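Hypothetical protein PH0435 (Pyrococcus horikoshii, PDB 2YV4) is of unknown function but carries a C-terminal Sua5 domain, and so probably belongs with the threonylcarbamoyl-AMP synthases that act in tRNA modification. Local coordinates at residues A[5-10]-A[73-78]; A[15-20]-A[37-42]; A[31-36]-A[43-48]. One frame throughout, in Å; residues are numbered along the deposited sequence.

Contact 1. Residues A[5-10]-A[73-78]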
loop_
_atom_site.group_PDB
_atom_site.type_symbol
_atom_site.label_atom_id
_atom_site.label_comp_id
_atom_site.label_asym_id
_atom_site.label_seq_id
_atom_site.Cartn_x
_atom_site.Cartn_y
_atom_site.Cartn_z
ATOM N N GLU A 5 -10.517 -1.109 1.519
ATOM C CA GLU A 5 -10.301 0.331 1.463
ATOM C C GLU A 5 -8.837 0.478 1.058
ATOM O O GLU A 5 -7.986 -0.276 1.522
ATOM C CB GLU A 5 -10.505 0.964 2.840
ATOM C CG GLU A 5 -10.392 2.486 2.844
ATOM C CD GLU A 5 -10.177 3.060 4.236
ATOM O OE1 GLU A 5 -10.712 2.488 5.211
ATOM O OE2 GLU A 5 -9.483 4.093 4.352
ATOM N N VAL A 6 -8.540 1.434 0.187
ATOM C CA VAL A 6 -7.167 1.632 -0.240
ATOM C C VAL A 6 -6.611 2.940 0.316
ATOM O O VAL A 6 -7.252 3.993 0.233
ATOM C CB VAL A 6 -7.072 1.613 -1.780
ATOM C CG1 VAL A 6 -5.654 1.936 -2.233
ATOM C CG2 VAL A 6 -7.491 0.233 -2.291
ATOM N N ILE A 7 -5.431 2.852 0.918
ATOM C CA ILE A 7 -4.766 4.018 1.487
ATOM C C ILE A 7 -3.357 4.108 0.924
ATOM O O ILE A 7 -2.558 3.186 1.090
ATOM C CB ILE A 7 -4.634 3.926 3.020
ATOM C CG1 ILE A 7 -6.014 3.801 3.667
ATOM C CG2 ILE A 7 -3.890 5.155 3.543
ATOM C CD1 ILE A 7 -5.964 3.671 5.175
ATOM N N VAL A 8 -3.056 5.218 0.261
ATOM C CA VAL A 8 -1.731 5.427 -0.300
ATOM C C VAL A 8 -0.947 6.341 0.642
ATOM O O VAL A 8 -1.388 7.447 0.946
ATOM C CB VAL A 8 -1.815 6.102 -1.687
ATOM C CG1 VAL A 8 -0.410 6.315 -2.250
ATOM C CG2 VAL A 8 -2.653 5.259 -2.620
ATOM N N VAL A 9 0.202 5.871 1.120
ATOM C CA VAL A 9 1.035 6.681 2.007
ATOM C C VAL A 9 2.212 7.200 1.181
ATOM O O VAL A 9 3.046 6.426 0.700
ATOM C CB VAL A 9 1.553 5.863 3.204
ATOM C CG1 VAL A 9 2.493 6.720 4.059
ATOM C CG2 VAL A 9 0.373 5.384 4.041
ATOM N N GLU A 10 2.271 8.518 1.022
ATOM C CA GLU A 10 3.310 9.146 0.211
ATOM C C GLU A 10 4.281 10.050 0.957
ATOM O O GLU A 10 3.991 10.541 2.050
ATOM C CB GLU A 10 2.652 9.943 -0.918
ATOM C CG GLU A 10 1.421 10.697 -0.460
ATOM C CD GLU A 10 1.089 11.881 -1.340
ATOM O OE1 GLU A 10 0.857 11.687 -2.553
ATOM O OE2 GLU A 10 1.057 13.011 -0.806
ATOM N N VAL A 73 -8.620 -8.953 3.162
ATOM C CA VAL A 73 -8.114 -7.812 3.918
ATOM C C VAL A 73 -9.127 -6.659 3.941
ATOM O O VAL A 73 -9.786 -6.386 2.939
ATOM C CB VAL A 73 -6.779 -7.305 3.319
ATOM C CG1 VAL A 73 -6.423 -5.964 3.908
ATOM C CG2 VAL A 73 -5.672 -8.308 3.610
ATOM N N ASP A 74 -9.237 -5.992 5.089
ATOM C CA ASP A 74 -10.155 -4.866 5.266
ATOM C C ASP A 74 -9.588 -3.569 4.690
ATOM O O ASP A 74 -10.312 -2.777 4.078
ATOM C CB ASP A 74 -10.451 -4.657 6.754
ATOM C CG ASP A 74 -11.110 -5.863 7.389
ATOM O OD1 ASP A 74 -12.163 -6.298 6.877
ATOM O OD2 ASP A 74 -10.575 -6.373 8.397
ATOM N N VAL A 75 -8.291 -3.354 4.896
ATOM C CA VAL A 75 -7.626 -2.154 4.402
ATOM C C VAL A 75 -6.282 -2.498 3.765
ATOM O O VAL A 75 -5.519 -3.305 4.297
ATOM C CB VAL A 75 -7.389 -1.141 5.544
ATOM C CG1 VAL A 75 -6.687 0.105 5.014
ATOM C CG2 VAL A 75 -8.717 -0.771 6.184
ATOM N N VAL A 76 -6.008 -1.885 2.619
ATOM C CA VAL A 76 -4.763 -2.101 1.898
ATOM C C VAL A 76 -3.982 -0.798 1.879
ATOM O O VAL A 76 -4.499 0.233 1.462
ATOM C CB VAL A 76 -5.018 -2.536 0.427
ATOM C CG1 VAL A 76 -3.700 -2.588 -0.348
ATOM C CG2 VAL A 76 -5.686 -3.900 0.393
ATOM N N ILE A 77 -2.744 -0.841 2.349
ATOM C CA ILE A 77 -1.898 0.347 2.345
ATOM C C ILE A 77 -0.920 0.181 1.198
ATOM O O ILE A 77 -0.198 -0.815 1.128
ATOM C CB ILE A 77 -1.103 0.486 3.656
ATOM C CG1 ILE A 77 -2.069 0.646 4.836
ATOM C CG2 ILE A 77 -0.152 1.680 3.563
ATOM C CD1 ILE A 77 -1.385 0.612 6.203
ATOM N N ALA A 78 -0.921 1.138 0.277
ATOM C CA ALA A 78 -0.009 1.088 -0.856
ATOM C C ALA A 78 1.095 2.097 -0.594
ATOM O O ALA A 78 0.833 3.278 -0.405
ATOM C CB ALA A 78 -0.748 1.427 -2.153
#
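Glu5 opens the pairing of two neighbouring parallel strands: its N donates to Asp74 O at 3.1 Å and its O receives Val76 N. Its CG stands anti to the backbone N (chi1 -176°), and the side chain runs beside that of Val75, pointing the same way, with both CB and OE1 next to Val75 CG2. A glutamate is tolerated because this first position of the strand is exposed. Val6 turns to the other face, the one shared with Val76 and Ala78, and its CA lies 3.5 Å from Val76 O in a CA-H...O contact. Ile7 binds the partner strand on both sides of the residue it faces, its N giving to Val76 O (2.8 Å) and its O taking Ala78 N (2.7 Å). Its side chain is long enough to reach diagonally from its own pair position, Ile77, back to Val75, where CD1 meets CG1 at 3.6 Å. Val8 sits opposite the small Ala78, with its CG2 4.3 Å from Ala78 CB. Val9 closes the run: its N donates to Ala78 O, and its CG2 meets Ile77 CG2 at 3.8 Å. Val9, Val75 and Ile77 pack on helix 13-29, whereas Val76 packs on helix 54-70. Beta-branched residues suit such extended, buried strands, and this alternation between two helical layers is typical of the central parallel strands of a three-layer alpha/beta/alpha sandwich.

Contact 2. Residues A[15-20]-A[37-42]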
loop_
_atom_site.group_PDB
_atom_site.type_symbol
_atom_site.label_atom_id
_atom_site.label_comp_id
_atom_site.label_asym_id
_atom_site.label_seq_id
_atom_site.Cartn_x
_atom_site.Cartn_y
_atom_site.Cartn_z
ATOM N N LYS A 15 10.345 8.623 5.716
ATOM C CA LYS A 15 9.110 8.966 6.414
ATOM C C LYS A 15 7.978 7.991 6.115
ATOM O O LYS A 15 7.171 7.679 6.991
ATOM C CB LYS A 15 8.645 10.376 6.038
ATOM C CG LYS A 15 9.414 11.510 6.701
ATOM C CD LYS A 15 8.620 12.806 6.619
ATOM C CE LYS A 15 9.320 13.946 7.342
ATOM N NZ LYS A 15 10.619 14.295 6.705
ATOM N N VAL A 16 7.905 7.525 4.875
ATOM C CA VAL A 16 6.849 6.599 4.504
ATOM C C VAL A 16 6.948 5.319 5.331
ATOM O O VAL A 16 5.951 4.837 5.862
ATOM C CB VAL A 16 6.912 6.261 3.002
ATOM C CG1 VAL A 16 5.996 5.088 2.692
ATOM C CG2 VAL A 16 6.498 7.482 2.180
ATOM N N LYS A 17 8.153 4.773 5.451
ATOM C CA LYS A 17 8.336 3.549 6.222
ATOM C C LYS A 17 7.838 3.709 7.656
ATOM O O LYS A 17 7.189 2.811 8.195
ATOM C CB LYS A 17 9.805 3.123 6.206
ATOM C CG LYS A 17 10.255 2.582 4.849
ATOM C CD LYS A 17 11.660 2.000 4.899
ATOM C CE LYS A 17 12.068 1.411 3.551
ATOM N NZ LYS A 17 11.211 0.259 3.141
ATOM N N GLY A 18 8.133 4.853 8.269
ATOM C CA GLY A 18 7.684 5.092 9.629
ATOM C C GLY A 18 6.173 5.262 9.721
ATOM O O GLY A 18 5.531 4.768 10.653
ATOM N N LYS A 19 5.597 5.959 8.748
ATOM C CA LYS A 19 4.157 6.187 8.736
ATOM C C LYS A 19 3.395 4.876 8.534
ATOM O O LYS A 19 2.422 4.601 9.242
ATOM C CB LYS A 19 3.799 7.196 7.639
ATOM C CG LYS A 19 2.298 7.462 7.474
ATOM C CD LYS A 19 1.650 8.024 8.740
ATOM C CE LYS A 19 2.205 9.389 9.115
ATOM N NZ LYS A 19 1.471 9.965 10.281
ATOM N N ILE A 20 3.835 4.059 7.579
ATOM C CA ILE A 20 3.164 2.784 7.338
ATOM C C ILE A 20 3.213 1.902 8.588
ATOM O O ILE A 20 2.203 1.318 8.985
ATOM C CB ILE A 20 3.799 2.021 6.146
ATOM C CG1 ILE A 20 3.531 2.792 4.851
ATOM C CG2 ILE A 20 3.211 0.610 6.050
ATOM C CD1 ILE A 20 4.142 2.177 3.619
ATOM N N ILE A 37 1.126 -3.235 0.266
ATOM C CA ILE A 37 1.676 -3.464 -1.058
ATOM C C ILE A 37 2.814 -2.450 -1.057
ATOM O O ILE A 37 2.579 -1.245 -1.172
ATOM C CB ILE A 37 0.681 -3.117 -2.183
ATOM C CG1 ILE A 37 -0.582 -3.972 -2.054
ATOM C CG2 ILE A 37 1.332 -3.372 -3.538
ATOM C CD1 ILE A 37 -1.627 -3.671 -3.124
ATOM N N GLY A 38 4.042 -2.933 -0.884
ATOM C CA GLY A 38 5.176 -2.029 -0.841
ATOM C C GLY A 38 6.514 -2.732 -0.951
ATOM O O GLY A 38 6.619 -3.775 -1.596
ATOM N N SER A 39 7.535 -2.162 -0.315
ATOM C CA SER A 39 8.883 -2.723 -0.353
ATOM C C SER A 39 9.122 -3.731 0.775
ATOM O O SER A 39 10.071 -4.519 0.722
ATOM C CB SER A 39 9.919 -1.597 -0.279
ATOM O OG SER A 39 9.747 -0.825 0.896
ATOM N N GLU A 40 8.268 -3.688 1.796
ATOM C CA GLU A 40 8.339 -4.608 2.933
ATOM C C GLU A 40 6.985 -4.649 3.647
ATOM O O GLU A 40 6.130 -3.802 3.408
ATOM C CB GLU A 40 9.452 -4.210 3.907
ATOM C CG GLU A 40 9.349 -2.808 4.464
ATOM C CD GLU A 40 10.493 -2.489 5.404
ATOM O OE1 GLU A 40 10.611 -3.171 6.442
ATOM O OE2 GLU A 40 11.279 -1.566 5.104
ATOM N N SER A 41 6.799 -5.626 4.528
ATOM C CA SER A 41 5.527 -5.807 5.221
ATOM C C SER A 41 5.175 -4.838 6.331
ATOM O O SER A 41 4.001 -4.531 6.524
ATOM C CB SER A 41 5.444 -7.217 5.798
ATOM O OG SER A 41 6.208 -7.302 6.990
ATOM N N TYR A 42 6.175 -4.373 7.075
ATOM C CA TYR A 42 5.919 -3.472 8.196
ATOM C C TYR A 42 5.022 -4.238 9.162
ATOM O O TYR A 42 4.249 -3.655 9.927
ATOM C CB TYR A 42 5.219 -2.203 7.716
ATOM C CG TYR A 42 5.988 -1.473 6.645
ATOM C CD1 TYR A 42 7.175 -0.803 6.943
ATOM C CD2 TYR A 42 5.544 -1.477 5.324
ATOM C CE1 TYR A 42 7.906 -0.151 5.940
ATOM C CE2 TYR A 42 6.258 -0.835 4.321
ATOM C CZ TYR A 42 7.438 -0.177 4.632
ATOM O OH TYR A 42 8.151 0.431 3.626
#
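The loop that leaves strand 34-38 at its C-terminal end is tied here to helix 13-29, with Lys17 gripping three residues of the loop and Ile20 packing against the ring of Tyr42. Lys17 NZ forms a salt bridge with Glu40 OE2 at 2.7 Å, meeting the anti lone pair of that oxygen. It also donates to Ser39 OG (2.9 Å) and to Tyr42 OH (3.1 Å), so three acceptors share one ammonium group. A lysine suits this place because its long chain spans the distance from the helix and its head can serve several oxygens. The chain is extended as far as CE and then bends at chi4 (-63°), which brings NZ round to these acceptors. On the way it crosses the tyrosine at about a right angle, with CG 3.2 Å from Tyr42 OH. In this alpha/beta fold, loops at the C-terminal ends of parallel strands commonly shape binding sites, although no ligand defines one here. Glu79, on the neighbouring strand 75-81, is a second-shell group whose carboxylate holds both Ser39 OG and Tyr42 OH; the salt bridge to Glu40 is likely to keep the lysine charged. The Tyr42 ring lies between its own loop and the helix. Glu40 CG rests over one face, while Ile20 CB lies over the opposite face, 4.1 Å from the ring centroid in a CH-pi contact. Ile20 CG2 comes closer still, 3.2 Å from Tyr42 CD2, and Ile20 CD1 approaches CE2, giving the flat ring a branched aliphatic partner.

Contact 3. Residues A[31-36]-A[43-48]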
loop_
_atom_site.group_PDB
_atom_site.type_symbol
_atom_site.label_atom_id
_atom_site.label_comp_id
_atom_site.label_asym_id
_atom_site.label_seq_id
_atom_site.Cartn_x
_atom_site.Cartn_y
_atom_site.Cartn_z
ATOM N N GLY A 31 -8.805 -3.813 14.937
ATOM C CA GLY A 31 -9.416 -5.047 14.475
ATOM C C GLY A 31 -9.468 -5.250 12.971
ATOM O O GLY A 31 -10.042 -6.230 12.496
ATOM N N LYS A 32 -8.876 -4.333 12.215
ATOM C CA LYS A 32 -8.865 -4.447 10.765
ATOM C C LYS A 32 -7.727 -5.349 10.298
ATOM O O LYS A 32 -6.596 -5.235 10.779
ATOM C CB LYS A 32 -8.685 -3.070 10.125
ATOM C CG LYS A 32 -9.777 -2.074 10.442
ATOM C CD LYS A 32 -11.081 -2.452 9.767
ATOM C CE LYS A 32 -12.149 -1.424 10.083
ATOM N NZ LYS A 32 -11.677 -0.056 9.721
ATOM N N LYS A 33 -8.030 -6.260 9.379
ATOM C CA LYS A 33 -6.997 -7.123 8.820
ATOM C C LYS A 33 -6.359 -6.187 7.795
ATOM O O LYS A 33 -7.046 -5.661 6.919
ATOM C CB LYS A 33 -7.618 -8.343 8.135
ATOM C CG LYS A 33 -6.602 -9.350 7.624
ATOM C CD LYS A 33 -7.282 -10.573 7.022
ATOM C CE LYS A 33 -6.253 -11.591 6.546
ATOM N NZ LYS A 33 -6.886 -12.854 6.069
ATOM N N VAL A 34 -5.055 -5.965 7.917
ATOM C CA VAL A 34 -4.363 -5.037 7.032
ATOM C C VAL A 34 -3.295 -5.642 6.126
ATOM O O VAL A 34 -2.515 -6.509 6.529
ATOM C CB VAL A 34 -3.742 -3.885 7.865
ATOM C CG1 VAL A 34 -2.883 -4.453 8.958
ATOM C CG2 VAL A 34 -2.926 -2.958 6.975
ATOM N N GLY A 35 -3.272 -5.163 4.889
ATOM C CA GLY A 35 -2.303 -5.640 3.923
ATOM C C GLY A 35 -1.465 -4.485 3.416
ATOM O O GLY A 35 -1.925 -3.346 3.346
ATOM N N VAL A 36 -0.216 -4.770 3.088
ATOM C CA VAL A 36 0.666 -3.747 2.572
ATOM C C VAL A 36 1.192 -4.160 1.210
ATOM O O VAL A 36 1.614 -5.300 1.013
ATOM C CB VAL A 36 1.874 -3.510 3.502
ATOM C CG1 VAL A 36 2.972 -2.734 2.751
ATOM C CG2 VAL A 36 1.433 -2.741 4.742
ATOM N N ASN A 43 5.134 -5.561 9.098
ATOM C CA ASN A 43 4.368 -6.473 9.939
ATOM C C ASN A 43 2.857 -6.462 9.737
ATOM O O ASN A 43 2.099 -6.702 10.683
ATOM C CB ASN A 43 4.676 -6.226 11.411
ATOM C CG ASN A 43 5.307 -7.422 12.064
ATOM O OD1 ASN A 43 4.722 -8.506 12.090
ATOM N ND2 ASN A 43 6.517 -7.246 12.588
ATOM N N ALA A 44 2.417 -6.178 8.517
ATOM C CA ALA A 44 0.990 -6.189 8.237
ATOM C C ALA A 44 0.558 -7.655 8.273
ATOM O O ALA A 44 1.394 -8.542 8.448
ATOM C CB ALA A 44 0.719 -5.596 6.868
ATOM N N ASP A 45 -0.738 -7.911 8.119
ATOM C CA ASP A 45 -1.246 -9.284 8.119
ATOM C C ASP A 45 -0.975 -9.947 6.771
ATOM O O ASP A 45 -0.908 -11.171 6.672
ATOM C CB ASP A 45 -2.756 -9.306 8.367
ATOM C CG ASP A 45 -3.131 -8.773 9.725
ATOM O OD1 ASP A 45 -2.627 -9.311 10.735
ATOM O OD2 ASP A 45 -3.927 -7.818 9.783
ATOM N N GLU A 46 -0.830 -9.126 5.735
ATOM C CA GLU A 46 -0.591 -9.628 4.385
ATOM C C GLU A 46 0.390 -8.722 3.661
ATOM O O GLU A 46 0.403 -7.510 3.877
ATOM C CB GLU A 46 -1.903 -9.660 3.597
ATOM C CG GLU A 46 -3.011 -10.518 4.210
ATOM C CD GLU A 46 -2.806 -11.997 3.960
ATOM O OE1 GLU A 46 -1.969 -12.348 3.100
ATOM O OE2 GLU A 46 -3.491 -12.810 4.612
ATOM N N PHE A 47 1.207 -9.302 2.790
ATOM C CA PHE A 47 2.171 -8.504 2.050
ATOM C C PHE A 47 2.310 -8.954 0.601
ATOM O O PHE A 47 2.228 -10.142 0.295
ATOM C CB PHE A 47 3.543 -8.546 2.736
ATOM C CG PHE A 47 4.642 -7.898 1.931
ATOM C CD1 PHE A 47 5.572 -8.673 1.248
ATOM C CD2 PHE A 47 4.705 -6.513 1.802
ATOM C CE1 PHE A 47 6.548 -8.079 0.445
ATOM C CE2 PHE A 47 5.674 -5.912 1.002
ATOM C CZ PHE A 47 6.595 -6.692 0.324
ATOM N N PHE A 48 2.502 -7.987 -0.287
ATOM C CA PHE A 48 2.696 -8.268 -1.707
ATOM C C PHE A 48 3.656 -7.188 -2.188
ATOM O O PHE A 48 3.443 -6.002 -1.930
ATOM C CB PHE A 48 1.375 -8.176 -2.473
ATOM C CG PHE A 48 1.407 -8.838 -3.834
ATOM C CD1 PHE A 48 0.783 -10.067 -4.039
ATOM C CD2 PHE A 48 2.046 -8.226 -4.908
ATOM C CE1 PHE A 48 0.790 -10.678 -5.298
ATOM C CE2 PHE A 48 2.062 -8.826 -6.172
ATOM C CZ PHE A 48 1.431 -10.053 -6.366
HETATM O O HOH W 1 -5.555 -7.350 12.125
#
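Asp45 and Val34 meet at about a right angle, the carboxylate of the aspartate reaching the start of strand 34-36. With CG anti to its own carbonyl carbon (chi1 -64°), Asp45 accepts Val34 N at OD2 over 2.9 Å, using the anti lone pair. A water donates both to this oxygen and to Lys32 O. In return, Val34 O takes two donors, Asp45 N at 2.8 Å and Glu46 N at 3.2 Å, so that one carbonyl holds the turn into the next strand. An alanine in place of Asp45 would probably leave Val34 N without its carboxylate mate and cost the bridging water one of its acceptors.

Lys33 crosses both acidic side chains obliquely: its CG passes 3.8 Å from Asp45 OD2, and its extended chain carries NZ to 3.7 Å from Glu46 OE2, a long salt bridge. NZ also bonds to Ala71 O, and Glu46 OE1 to Tyr67 OH. Gly35 pairs with Glu46, their CA atoms 4.4 Å apart; a side chain on Gly35 would come up against Glu46 CB, consistent with glycine there. Val36 CG2 touches Ala44 CB at 3.6 Å beside Tyr42, while Val34 packs on helix 13-29. Val36 O takes Phe48 N and lies 3.4 Å from Phe47 CD2.

The parallel pairing is thus begun by a side chain standing in for a backbone acceptor. The bond from Val34 N and the water would help to stabilise a charged Asp45, whereas the distant Lys33 probably has only a modest effect on Glu46.

How the contacts relate
All three contacts belong to one five-stranded parallel sheet, ordered 46-49, 34-38, 75-81, 5-11, 101-104. Contact 1 joins two inner strands, and contact 3 pairs strand 34-38 with the edge strand 46-49; their centres lie about 9 Å apart. Strand 75-81 links them through Ile77 N to Gly35 O at 2.8 Å. Contact 2, centred about 11 Å from each, ties helix 13-29 to the loop after strand 34-38. Along the chain, contacts 2 and 3 alternate their segments, and both fall between the two halves of contact 1. The sheet is therefore assembled from strands far apart in sequence, the late strand 75-81 lying between the earlier strands 5-11 and 34-38.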